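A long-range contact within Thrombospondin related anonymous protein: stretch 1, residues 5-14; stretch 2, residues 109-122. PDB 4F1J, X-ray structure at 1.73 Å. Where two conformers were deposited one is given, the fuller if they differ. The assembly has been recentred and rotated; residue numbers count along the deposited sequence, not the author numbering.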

# COMPACT_ATOMS: atom_id res chain seq x y z
N ASN A 5 -10.68 -11.29 1.87
CA ASN A 5 -11.26 -12.29 1.00
C ASN A 5 -12.52 -11.73 0.35
O ASN A 5 -13.62 -11.96 0.87
CB ASN A 5 -11.61 -13.52 1.85
CG ASN A 5 -12.35 -14.58 1.07
OD1 ASN A 5 -13.13 -15.35 1.64
ND2 ASN A 5 -12.12 -14.62 -0.23
N ASP A 6 -12.36 -10.97 -0.73
CA ASP A 6 -13.46 -10.39 -1.51
C ASP A 6 -12.95 -10.02 -2.91
O ASP A 6 -11.76 -10.18 -3.22
CB ASP A 6 -14.04 -9.15 -0.81
CG ASP A 6 -15.52 -8.90 -1.16
OD1 ASP A 6 -16.01 -9.41 -2.19
OD2 ASP A 6 -16.20 -8.23 -0.35
N GLU A 7 -13.87 -9.56 -3.77
CA GLU A 7 -13.53 -9.07 -5.10
C GLU A 7 -12.94 -7.65 -4.96
O GLU A 7 -13.67 -6.67 -4.89
CB GLU A 7 -14.75 -9.05 -6.03
CG GLU A 7 -14.36 -8.93 -7.50
CD GLU A 7 -15.52 -8.90 -8.50
OE1 GLU A 7 -16.70 -9.07 -8.09
OE2 GLU A 7 -15.24 -8.68 -9.70
N VAL A 8 -11.61 -7.57 -4.90
CA VAL A 8 -10.89 -6.32 -4.64
C VAL A 8 -9.63 -6.27 -5.50
O VAL A 8 -8.88 -7.25 -5.57
CB VAL A 8 -10.42 -6.21 -3.16
CG1 VAL A 8 -9.73 -4.84 -2.90
CG2 VAL A 8 -11.57 -6.40 -2.13
N ASP A 9 -9.45 -5.15 -6.20
CA ASP A 9 -8.18 -4.83 -6.86
C ASP A 9 -7.42 -4.04 -5.80
O ASP A 9 -7.88 -2.97 -5.36
CB ASP A 9 -8.37 -4.03 -8.15
CG ASP A 9 -9.06 -4.82 -9.25
OD1 ASP A 9 -8.90 -6.08 -9.28
OD2 ASP A 9 -9.68 -4.18 -10.13
N LEU A 10 -6.29 -4.59 -5.35
CA LEU A 10 -5.56 -4.02 -4.21
C LEU A 10 -4.21 -3.53 -4.71
O LEU A 10 -3.42 -4.30 -5.24
CB LEU A 10 -5.40 -5.05 -3.08
CG LEU A 10 -4.92 -4.56 -1.72
CD1 LEU A 10 -5.23 -5.58 -0.61
CD2 LEU A 10 -3.40 -4.24 -1.76
N TYR A 11 -4.01 -2.22 -4.59
CA TYR A 11 -2.83 -1.53 -5.07
C TYR A 11 -1.91 -1.24 -3.89
O TYR A 11 -2.10 -0.26 -3.12
CB TYR A 11 -3.17 -0.21 -5.80
CG TYR A 11 -4.18 -0.35 -6.91
CD1 TYR A 11 -5.55 -0.37 -6.64
CD2 TYR A 11 -3.79 -0.51 -8.20
CE1 TYR A 11 -6.48 -0.53 -7.66
CE2 TYR A 11 -4.70 -0.65 -9.23
CZ TYR A 11 -6.05 -0.65 -8.95
OH TYR A 11 -6.94 -0.84 -10.00
N LEU A 12 -0.91 -2.09 -3.77
CA LEU A 12 0.12 -1.94 -2.74
C LEU A 12 1.20 -0.94 -3.20
O LEU A 12 1.89 -1.16 -4.21
CB LEU A 12 0.74 -3.32 -2.42
CG LEU A 12 1.88 -3.30 -1.40
CD1 LEU A 12 1.43 -2.78 -0.04
CD2 LEU A 12 2.49 -4.75 -1.30
N LEU A 13 1.35 0.18 -2.46
CA LEU A 13 2.32 1.21 -2.81
C LEU A 13 3.34 1.22 -1.68
O LEU A 13 3.02 1.61 -0.55
CB LEU A 13 1.67 2.61 -2.95
CG LEU A 13 0.37 2.73 -3.73
CD1 LEU A 13 0.02 4.19 -4.00
CD2 LEU A 13 0.31 1.94 -5.01
N MET A 14 4.56 0.79 -2.00
CA MET A 14 5.57 0.54 -0.96
C MET A 14 6.69 1.58 -1.04
O MET A 14 7.45 1.59 -1.99
CB MET A 14 6.11 -0.88 -1.13
CG MET A 14 7.13 -1.27 -0.11
SD MET A 14 7.62 -2.98 -0.37
CE MET A 14 8.61 -3.30 1.11
N ILE A 109 -8.12 -0.59 -16.70
CA ILE A 109 -7.40 -1.82 -16.44
C ILE A 109 -8.01 -2.57 -15.27
O ILE A 109 -8.00 -3.81 -15.23
CB ILE A 109 -5.91 -1.53 -16.15
CG1 ILE A 109 -5.26 -0.72 -17.29
CG2 ILE A 109 -5.11 -2.85 -15.93
CD1 ILE A 109 -5.37 -1.33 -18.63
N ASN A 110 -8.52 -1.84 -14.29
CA ASN A 110 -9.13 -2.44 -13.12
C ASN A 110 -10.40 -3.21 -13.50
O ASN A 110 -11.04 -2.89 -14.52
CB ASN A 110 -9.48 -1.34 -12.10
CG ASN A 110 -10.53 -0.41 -12.61
OD1 ASN A 110 -10.30 0.29 -13.60
ND2 ASN A 110 -11.70 -0.41 -11.98
N ARG A 111 -10.77 -4.20 -12.68
CA ARG A 111 -12.10 -4.79 -12.72
C ARG A 111 -13.12 -3.76 -12.24
O ARG A 111 -13.07 -3.31 -11.10
CB ARG A 111 -12.19 -6.06 -11.87
CG ARG A 111 -11.36 -7.19 -12.38
CD ARG A 111 -11.39 -8.36 -11.40
NE ARG A 111 -10.73 -8.04 -10.15
CZ ARG A 111 -10.77 -8.78 -9.05
NH1 ARG A 111 -11.43 -9.95 -9.02
NH2 ARG A 111 -10.14 -8.35 -7.99
N GLU A 112 -14.04 -3.35 -13.13
CA GLU A 112 -15.09 -2.42 -12.77
C GLU A 112 -15.95 -2.99 -11.65
O GLU A 112 -16.48 -2.24 -10.84
CB GLU A 112 -15.99 -2.15 -13.98
CG GLU A 112 -15.36 -1.35 -15.06
CD GLU A 112 -16.34 -1.12 -16.21
OE1 GLU A 112 -16.98 -2.11 -16.61
OE2 GLU A 112 -16.50 0.03 -16.68
N ASN A 113 -16.06 -4.31 -11.59
CA ASN A 113 -16.91 -4.98 -10.62
C ASN A 113 -16.24 -5.06 -9.24
O ASN A 113 -16.93 -5.31 -8.26
CB ASN A 113 -17.28 -6.40 -11.12
CG ASN A 113 -18.57 -6.94 -10.50
OD1 ASN A 113 -19.66 -6.44 -10.80
ND2 ASN A 113 -18.47 -7.99 -9.67
N ALA A 114 -14.91 -4.85 -9.17
CA ALA A 114 -14.15 -5.00 -7.93
C ALA A 114 -14.08 -3.72 -7.12
O ALA A 114 -14.01 -2.62 -7.70
CB ALA A 114 -12.74 -5.48 -8.26
N ASN A 115 -14.09 -3.86 -5.79
CA ASN A 115 -13.73 -2.79 -4.89
C ASN A 115 -12.29 -2.39 -5.23
O ASN A 115 -11.49 -3.24 -5.63
CB ASN A 115 -13.77 -3.25 -3.42
CG ASN A 115 -15.17 -3.55 -2.92
OD1 ASN A 115 -16.09 -2.77 -3.14
ND2 ASN A 115 -15.33 -4.69 -2.23
N GLN A 116 -12.00 -1.10 -5.15
CA GLN A 116 -10.65 -0.59 -5.44
C GLN A 116 -10.05 -0.07 -4.14
O GLN A 116 -10.63 0.82 -3.50
CB GLN A 116 -10.71 0.53 -6.48
CG GLN A 116 -11.41 0.13 -7.78
CD GLN A 116 -10.61 -0.88 -8.56
OE1 GLN A 116 -9.44 -0.66 -8.80
NE2 GLN A 116 -11.24 -2.00 -8.97
N LEU A 117 -8.92 -0.65 -3.75
CA LEU A 117 -8.26 -0.37 -2.47
C LEU A 117 -6.78 -0.09 -2.71
O LEU A 117 -6.09 -0.89 -3.32
CB LEU A 117 -8.39 -1.56 -1.51
CG LEU A 117 -7.60 -1.52 -0.21
CD1 LEU A 117 -8.01 -0.32 0.70
CD2 LEU A 117 -7.74 -2.87 0.53
N VAL A 118 -6.31 1.03 -2.17
CA VAL A 118 -4.89 1.36 -2.16
C VAL A 118 -4.39 1.13 -0.73
O VAL A 118 -5.01 1.56 0.24
CB VAL A 118 -4.65 2.85 -2.57
CG1 VAL A 118 -3.20 3.30 -2.26
CG2 VAL A 118 -4.91 3.08 -4.03
N VAL A 119 -3.27 0.41 -0.60
CA VAL A 119 -2.62 0.27 0.70
C VAL A 119 -1.20 0.77 0.59
O VAL A 119 -0.41 0.26 -0.23
CB VAL A 119 -2.61 -1.17 1.18
CG1 VAL A 119 -1.89 -1.24 2.52
CG2 VAL A 119 -4.05 -1.67 1.33
N ILE A 120 -0.92 1.82 1.37
CA ILE A 120 0.37 2.50 1.38
C ILE A 120 1.17 2.02 2.61
O ILE A 120 0.68 2.09 3.73
CB ILE A 120 0.20 4.03 1.43
CG1 ILE A 120 -0.39 4.58 0.13
CG2 ILE A 120 1.55 4.68 1.72
CD1 ILE A 120 -1.24 5.88 0.31
N LEU A 121 2.41 1.57 2.40
CA LEU A 121 3.37 1.34 3.48
C LEU A 121 4.39 2.48 3.41
O LEU A 121 5.03 2.68 2.38
CB LEU A 121 4.06 -0.01 3.32
CG LEU A 121 3.20 -1.27 3.12
CD1 LEU A 121 4.13 -2.51 3.05
CD2 LEU A 121 2.14 -1.37 4.18
N THR A 122 4.49 3.29 4.46
CA THR A 122 5.38 4.47 4.37
C THR A 122 6.07 4.77 5.68
O THR A 122 5.52 4.52 6.73
CB THR A 122 4.59 5.72 3.88
OG1 THR A 122 5.50 6.79 3.52
CG2 THR A 122 3.55 6.18 4.90
O HOH W 1 -13.48 -11.29 -10.69
O HOH W 2 -17.59 -6.63 -6.13

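How does the loop before the second strand grip the first? N110 packs its CB 3.3 Å from Y11 OH, and R111 then binds D9 twice over. Its backbone N donates to D9 OD2 (2.8 Å), while its side chain, bent at chi3 (m), brings R111 NE and R111 NH2 to D9 OD1, at 2.8 and 2.9 Å, in a salt bridge. The aspartate is buried, so these donors answer a charge that solvent could not. E7 lays its CG over one face of the guanidinium, 3.5 Å from R111 NH1.

What does the turn from R111 to A114 contribute? This type I turn, closed by A114 N to R111 O (3.1 Å), carries N113 at its exposed corner, where N113 ND2 donates to E7 OE1 at 2.6 Å. The side chain of A114 is only a methyl, its CB 3.8 Å from D9 OD2, and A114 CA lies 3.5 Å from E7 O.

How do the strands join once N115 begins the pairing? They run parallel, and the odd-numbered residues of the two stretches, from E7 on the first and N115 on the second, carry the backbone bonds: N115 N to E7 O (3.0 Å) and D9 N to N115 O (2.9 Å) come first. Q116 uses its amide both ways: Q116 NE2 donates to D9 OD2 (2.9 Å), and Q116 OE1 accepts from Y11 OH (2.8 Å). Three buried polar side chains, Q116, D9 and Y11, thus find partners in one another.

What fills the two faces of the sheet further along? L117, bonded through L117 N to D9 O (3.0 Å), sets its CB 3.8 Å from V8 CG1. On the other face, V118 CG1 lies 3.8 Å from L13 CD1. V119 returns to the face of L117, its N donating to Y11 O (2.9 Å) and its CG2 4.1 Å from L10 CD2. I120, on V118's face, places CG1 4.2 Å from L13 CD1. L121, again on L117's face, donates from N to L13 O (3.0 Å) and sets CG 3.9 Å from L12 CD1. Branched aliphatic residues suit these buried positions, packing without polar side-chain groups to satisfy.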